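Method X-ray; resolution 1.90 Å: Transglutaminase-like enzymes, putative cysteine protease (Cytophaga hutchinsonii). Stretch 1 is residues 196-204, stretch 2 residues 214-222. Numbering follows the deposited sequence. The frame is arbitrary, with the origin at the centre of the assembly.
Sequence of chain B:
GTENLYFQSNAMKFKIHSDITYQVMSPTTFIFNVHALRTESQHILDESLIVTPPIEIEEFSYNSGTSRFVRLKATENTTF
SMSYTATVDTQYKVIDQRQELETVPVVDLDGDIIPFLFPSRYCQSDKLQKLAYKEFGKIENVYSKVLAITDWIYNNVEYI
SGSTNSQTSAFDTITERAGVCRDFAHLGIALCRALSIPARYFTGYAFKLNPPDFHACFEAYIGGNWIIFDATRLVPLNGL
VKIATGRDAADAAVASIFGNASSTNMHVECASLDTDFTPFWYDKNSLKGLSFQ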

ATOM      1  N   SER B 196      -9.998  20.792   1.059  1.00 16.75           N
ATOM      2  CA  SER B 196     -10.779  21.550   0.056  1.00 16.83           C
ATOM      3  C   SER B 196     -10.120  22.870  -0.352  1.00 16.57           C
ATOM      4  O   SER B 196     -10.800  23.872  -0.583  1.00 16.32           O
ATOM      5  N   ILE B 197      -8.795  22.868  -0.455  1.00 15.60           N
ATOM      6  CA  ILE B 197      -8.069  24.049  -0.929  1.00 15.57           C
ATOM      7  C   ILE B 197      -7.412  23.643  -2.253  1.00 15.35           C
ATOM      8  O   ILE B 197      -6.649  22.676  -2.278  1.00 16.22           O
ATOM      9  N   PRO B 198      -7.707  24.352  -3.361  1.00 15.21           N
ATOM     10  CA  PRO B 198      -7.092  23.911  -4.608  1.00 14.34           C
ATOM     11  C   PRO B 198      -5.578  24.065  -4.553  1.00 14.58           C
ATOM     12  O   PRO B 198      -5.076  25.040  -4.001  1.00 14.83           O
ATOM     13  N   ALA B 199      -4.849  23.090  -5.089  1.00 14.00           N
ATOM     14  CA  ALA B 199      -3.377  23.178  -5.057  1.00 14.62           C
ATOM     15  C   ALA B 199      -2.796  22.526  -6.285  1.00 14.40           C
ATOM     16  O   ALA B 199      -3.391  21.595  -6.823  1.00 14.90           O
ATOM     17  N   ARG B 200      -1.639  23.016  -6.739  1.00 14.14           N
ATOM     18  CA  ARG B 200      -1.038  22.452  -7.925  1.00 13.22           C
ATOM     19  C   ARG B 200       0.487  22.355  -7.765  1.00 12.31           C
ATOM     20  O   ARG B 200       1.084  23.017  -6.916  1.00 12.94           O
ATOM     21  N   TYR B 201       1.082  21.535  -8.608  1.00  8.71           N
ATOM     22  CA  TYR B 201       2.507  21.270  -8.596  1.00  7.65           C
ATOM     23  C   TYR B 201       3.247  22.329  -9.428  1.00  7.05           C
ATOM     24  O   TYR B 201       2.778  22.719 -10.499  1.00  6.42           O
ATOM     25  N   PHE B 202       4.402  22.773  -8.930  1.00  6.00           N
ATOM     26  CA  PHE B 202       5.208  23.817  -9.582  1.00  6.63           C
ATOM     27  C   PHE B 202       6.639  23.283  -9.736  1.00  5.40           C
ATOM     28  O   PHE B 202       7.228  22.810  -8.771  1.00  4.81           O
ATOM     29  N   THR B 203       7.183  23.343 -10.946  1.00  5.55           N
ATOM     30  CA  THR B 203       8.608  23.027 -11.152  1.00  6.42           C
ATOM     31  C   THR B 203       9.332  24.253 -11.671  1.00  6.50           C
ATOM     32  O   THR B 203       8.749  25.048 -12.397  1.00  6.67           O
ATOM     33  N   GLY B 204      10.610  24.386 -11.332  1.00  6.66           N
ATOM     34  CA  GLY B 204      11.356  25.517 -11.822  1.00  7.15           C
ATOM     35  C   GLY B 204      12.848  25.421 -11.655  1.00  7.26           C
ATOM     36  O   GLY B 204      13.375  24.477 -11.037  1.00  7.11           O
ATOM     37  N   PHE B 214      17.006  20.971 -10.572  1.00 13.14           N
ATOM     38  CA  PHE B 214      15.622  21.398 -10.839  1.00 13.19           C
ATOM     39  C   PHE B 214      14.918  21.390  -9.502  1.00 13.72           C
ATOM     40  O   PHE B 214      15.316  20.656  -8.601  1.00 13.79           O
ATOM     41  N   HIS B 215      13.898  22.223  -9.343  1.00 14.40           N
ATOM     42  CA  HIS B 215      13.261  22.320  -8.056  1.00 15.06           C
ATOM     43  C   HIS B 215      11.777  22.104  -8.228  1.00 15.39           C
ATOM     44  O   HIS B 215      11.234  22.400  -9.288  1.00 16.51           O
ATOM     45  N   ALA B 216      11.137  21.570  -7.202  1.00 14.45           N
ATOM     46  CA  ALA B 216       9.683  21.389  -7.212  1.00 15.10           C
ATOM     47  C   ALA B 216       9.074  21.915  -5.924  1.00 15.70           C
ATOM     48  O   ALA B 216       9.609  21.674  -4.849  1.00 16.84           O
ATOM     49  N   CYS B 217       7.955  22.633  -6.037  1.00 15.04           N
ATOM     50  CA  CYS B 217       7.181  23.015  -4.880  1.00 15.58           C
ATOM     51  C   CYS B 217       5.707  23.079  -5.265  1.00 14.80           C
ATOM     52  O   CYS B 217       5.268  22.379  -6.185  1.00 13.83           O
ATOM     53  N   PHE B 218       4.918  23.858  -4.542  1.00 14.57           N
ATOM     54  CA  PHE B 218       3.495  23.869  -4.851  1.00 14.63           C
ATOM     55  C   PHE B 218       2.870  25.244  -4.685  1.00 15.12           C
ATOM     56  O   PHE B 218       3.469  26.136  -4.060  1.00 14.87           O
ATOM     57  N   GLU B 219       1.678  25.414  -5.257  1.00 14.84           N
ATOM     58  CA  GLU B 219       0.938  26.657  -5.134  1.00 14.99           C
ATOM     59  C   GLU B 219      -0.465  26.315  -4.702  1.00 14.75           C
ATOM     60  O   GLU B 219      -0.996  25.291  -5.105  1.00 14.45           O
ATOM     61  N   ALA B 220      -1.018  27.121  -3.807  1.00 14.12           N
ATOM     62  CA  ALA B 220      -2.393  26.945  -3.360  1.00 14.31           C
ATOM     63  C   ALA B 220      -3.200  28.132  -3.836  1.00 14.30           C
ATOM     64  O   ALA B 220      -2.698  29.260  -3.850  1.00 14.35           O
ATOM     65  N   TYR B 221      -4.466  27.901  -4.168  1.00 14.52           N
ATOM     66  CA  TYR B 221      -5.292  28.991  -4.667  1.00 15.07           C
ATOM     67  C   TYR B 221      -6.035  29.596  -3.506  1.00 15.26           C
ATOM     68  O   TYR B 221      -6.953  28.975  -2.954  1.00 15.23           O
ATOM     69  N   ILE B 222      -5.622  30.803  -3.129  1.00 15.23           N
ATOM     70  CA  ILE B 222      -6.100  31.450  -1.917  1.00 15.78           C
ATOM     71  C   ILE B 222      -6.507  32.871  -2.255  1.00 15.79           C
ATOM     72  O   ILE B 222      -5.683  33.665  -2.734  1.00 14.65           O
TER

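The two stretches pair as neighbouring antiparallel strands, so their side chains do not interdigitate between two layers; they rise in alternation on the two faces of the sheet, and cross-strand partners lie side by side. Backbone hydrogen bonds fix this register, among them Arg200 N to Glu219 O at 2.9 Å and Cys217 N to Phe202 O at 2.8 Å.

The face carrying Arg200, Phe202, Cys217 and Glu219 holds the most specific contacts. Arg200 takes chi1 p (66°) and then runs extended, with chi2 and chi3 both t, so that its long chain carries the guanidinium to Glu219. Glu219 answers with chi1 m, chi2 t and chi3 at -49°. The result is a salt bridge in which Glu219 OE1 lies at the edge of the guanidinium, near its plane, where the N-H groups point: Arg200 NE donates to Glu219 OE1 at 2.7 Å, and Arg200 NH2 donates to the same OE1 at 2.9 Å. Both carboxylate oxygens also lie near Phe202 CD1, Glu219 OE1 at 3.9 Å and Glu219 OE2 at 3.6 Å.

Phe202, with chi1 t (176°) and chi2 109°, lies beside Cys217. The cysteine adopts chi1 p (52°), which places Cys217 SG 3.7 Å from Phe202 CD2 and 4.6 Å from the ring centroid, an oblique sulfur-aromatic contact well suited to a polarizable thiol. At Gly204, a CB would point to this same face, where Phe202 CE2 would crowd it at 3.1 Å, so the absence of a side chain leaves room for the ring. The partner of Gly204, His215, has chi1 t, and its NE2 is hydrogen-bonded elsewhere in the structure.

On the opposite face, Tyr201 reaches past its direct partner Phe218 to the small Ala216, which is paired with Thr203. Tyr201 uses chi1 t (-172°) and chi2 76°, bringing the end of its ring nearer the other strand. The methyl of Ala216 suits this place: Tyr201 OH comes within 3.4 Å of Ala216 CB, and Tyr201 CZ lies 3.8 Å from that same methyl. Phe218 has chi1 p (75°), and the end of its side chain leads away, so the two aromatics diverge. Ala199 and Ala220 form a non-hydrogen-bonded pair, whose CA atoms lie 4.2 Å apart, as is usual for such pairs.

Beyond this pair, Ile197, with chi1 m and chi2 t, sets CG2 4.1 Å from Ala220 CB, and Pro198 CB meets Tyr221 CB at 3.9 Å, while the tyrosine ring, at chi1 t, leads away.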

ATOM      1  CB  SER B 196     -12.223  21.803   0.519  1.00 16.95           C
ATOM      2  OG  SER B 196     -12.828  20.597   0.954  1.00 19.71           O
ATOM      3  CB  ILE B 197      -6.989  24.476   0.104  1.00 15.31           C
ATOM      4  CG1 ILE B 197      -7.639  24.817   1.443  1.00 15.44           C
ATOM      5  CG2 ILE B 197      -6.148  25.689  -0.395  1.00 16.01           C
ATOM      6  CD1 ILE B 197      -6.638  24.837   2.615  1.00 18.55           C
ATOM      7  CB  PRO B 198      -7.705  24.831  -5.679  1.00 14.90           C
ATOM      8  CG  PRO B 198      -8.922  25.466  -5.014  1.00 15.33           C
ATOM      9  CD  PRO B 198      -8.591  25.516  -3.542  1.00 14.73           C
ATOM     10  CB  ALA B 199      -2.830  22.522  -3.806  1.00 15.00           C
ATOM     11  CB  ARG B 200      -1.406  23.277  -9.170  1.00 13.91           C
ATOM     12  CG  ARG B 200      -0.808  24.720  -9.155  1.00 16.18           C
ATOM     13  CD  ARG B 200      -1.300  25.549 -10.341  1.00 18.30           C
ATOM     14  NE  ARG B 200      -0.521  26.782 -10.453  1.00 17.54           N
ATOM     15  CZ  ARG B 200      -0.802  27.784 -11.276  1.00 20.07           C
ATOM     16  NH1 ARG B 200      -1.858  27.729 -12.088  1.00 18.33           N
ATOM     17  NH2 ARG B 200      -0.014  28.854 -11.297  1.00 19.03           N
ATOM     18  CB  TYR B 201       2.669  19.889  -9.213  1.00  7.32           C
ATOM     19  CG  TYR B 201       4.035  19.260  -9.175  1.00  7.69           C
ATOM     20  CD1 TYR B 201       4.527  18.707  -7.997  1.00  6.88           C
ATOM     21  CD2 TYR B 201       4.787  19.127 -10.346  1.00  8.72           C
ATOM     22  CE1 TYR B 201       5.764  18.063  -7.968  1.00  6.98           C
ATOM     23  CE2 TYR B 201       6.037  18.497 -10.329  1.00  8.74           C
ATOM     24  CZ  TYR B 201       6.507  17.973  -9.123  1.00  7.44           C
ATOM     25  OH  TYR B 201       7.717  17.333  -9.060  1.00  6.34           O
ATOM     26  CB  PHE B 202       5.177  25.080  -8.696  1.00  6.58           C
ATOM     27  CG  PHE B 202       6.062  26.237  -9.188  1.00  8.92           C
ATOM     28  CD1 PHE B 202       5.492  27.386  -9.711  1.00 10.50           C
ATOM     29  CD2 PHE B 202       7.444  26.172  -9.086  1.00  9.42           C
ATOM     30  CE1 PHE B 202       6.298  28.468 -10.150  1.00 10.56           C
ATOM     31  CE2 PHE B 202       8.263  27.244  -9.518  1.00  9.86           C
ATOM     32  CZ  PHE B 202       7.669  28.391 -10.047  1.00  9.70           C
ATOM     33  CB  THR B 203       8.829  21.867 -12.118  1.00  6.64           C
ATOM     34  OG1 THR B 203       8.228  22.165 -13.394  1.00  7.86           O
ATOM     35  CG2 THR B 203       8.179  20.601 -11.555  1.00  7.22           C
ATOM     36  CB  PHE B 214      14.916  20.433 -11.790  1.00 13.06           C
ATOM     37  CG  PHE B 214      15.406  20.506 -13.211  1.00 11.27           C
ATOM     38  CD1 PHE B 214      15.152  21.624 -13.991  1.00 10.78           C
ATOM     39  CD2 PHE B 214      16.119  19.451 -13.770  1.00 10.66           C
ATOM     40  CE1 PHE B 214      15.606  21.691 -15.320  1.00 10.26           C
ATOM     41  CE2 PHE B 214      16.574  19.512 -15.102  1.00 11.73           C
ATOM     42  CZ  PHE B 214      16.303  20.637 -15.871  1.00  8.76           C
ATOM     43  CB  HIS B 215      13.530  23.685  -7.420  1.00 15.91           C
ATOM     44  CG  HIS B 215      13.216  23.729  -5.961  1.00 16.86           C
ATOM     45  ND1 HIS B 215      13.790  22.865  -5.057  1.00 19.58           N
ATOM     46  CD2 HIS B 215      12.386  24.522  -5.250  1.00 18.44           C
ATOM     47  CE1 HIS B 215      13.334  23.128  -3.846  1.00 18.99           C
ATOM     48  NE2 HIS B 215      12.477  24.129  -3.936  1.00 19.67           N
ATOM     49  CB  ALA B 216       9.328  19.884  -7.407  1.00 14.21           C
ATOM     50  CB  CYS B 217       7.699  24.301  -4.251  1.00 16.80           C
ATOM     51  SG  CYS B 217       7.881  25.642  -5.409  1.00 20.67           S
ATOM     52  CB  PHE B 218       2.747  22.787  -4.044  1.00 14.64           C
ATOM     53  CG  PHE B 218       2.544  23.110  -2.579  1.00 14.71           C
ATOM     54  CD1 PHE B 218       1.330  23.631  -2.129  1.00 15.00           C
ATOM     55  CD2 PHE B 218       3.531  22.828  -1.644  1.00 14.68           C
ATOM     56  CE1 PHE B 218       1.144  23.916  -0.759  1.00 16.51           C
ATOM     57  CE2 PHE B 218       3.359  23.107  -0.310  1.00 13.58           C
ATOM     58  CZ  PHE B 218       2.167  23.630   0.145  1.00 15.12           C
ATOM     59  CB  GLU B 219       0.911  27.412  -6.465  1.00 15.74           C
ATOM     60  CG  GLU B 219       2.310  27.881  -6.947  1.00 17.65           C
ATOM     61  CD  GLU B 219       2.268  28.462  -8.355  1.00 21.20           C
ATOM     62  OE1 GLU B 219       1.680  27.813  -9.246  1.00 23.44           O
ATOM     63  OE2 GLU B 219       2.822  29.564  -8.584  1.00 22.64           O
ATOM     64  CB  ALA B 220      -2.460  26.846  -1.836  1.00 15.19           C
ATOM     65  CB  TYR B 221      -6.261  28.481  -5.724  1.00 14.93           C
ATOM     66  CG  TYR B 221      -6.971  29.559  -6.497  1.00 15.82           C
ATOM     67  CD1 TYR B 221      -6.334  30.216  -7.563  1.00 16.56           C
ATOM     68  CD2 TYR B 221      -8.285  29.903  -6.196  1.00 14.56           C
ATOM     69  CE1 TYR B 221      -6.992  31.208  -8.307  1.00 16.45           C
ATOM     70  CE2 TYR B 221      -8.958  30.892  -6.950  1.00 15.70           C
ATOM     71  CZ  TYR B 221      -8.301  31.524  -7.999  1.00 15.42           C
ATOM     72  OH  TYR B 221      -8.954  32.491  -8.740  1.00 16.93           O
ATOM     73  CB  ILE B 222      -5.001  31.535  -0.816  1.00 16.20           C
ATOM     74  CG1 ILE B 222      -4.401  30.151  -0.514  1.00 18.29           C
ATOM     75  CG2 ILE B 222      -5.581  32.176   0.452  1.00 16.94           C
ATOM     76  CD1 ILE B 222      -3.125  30.202   0.320  1.00 18.51           C
TER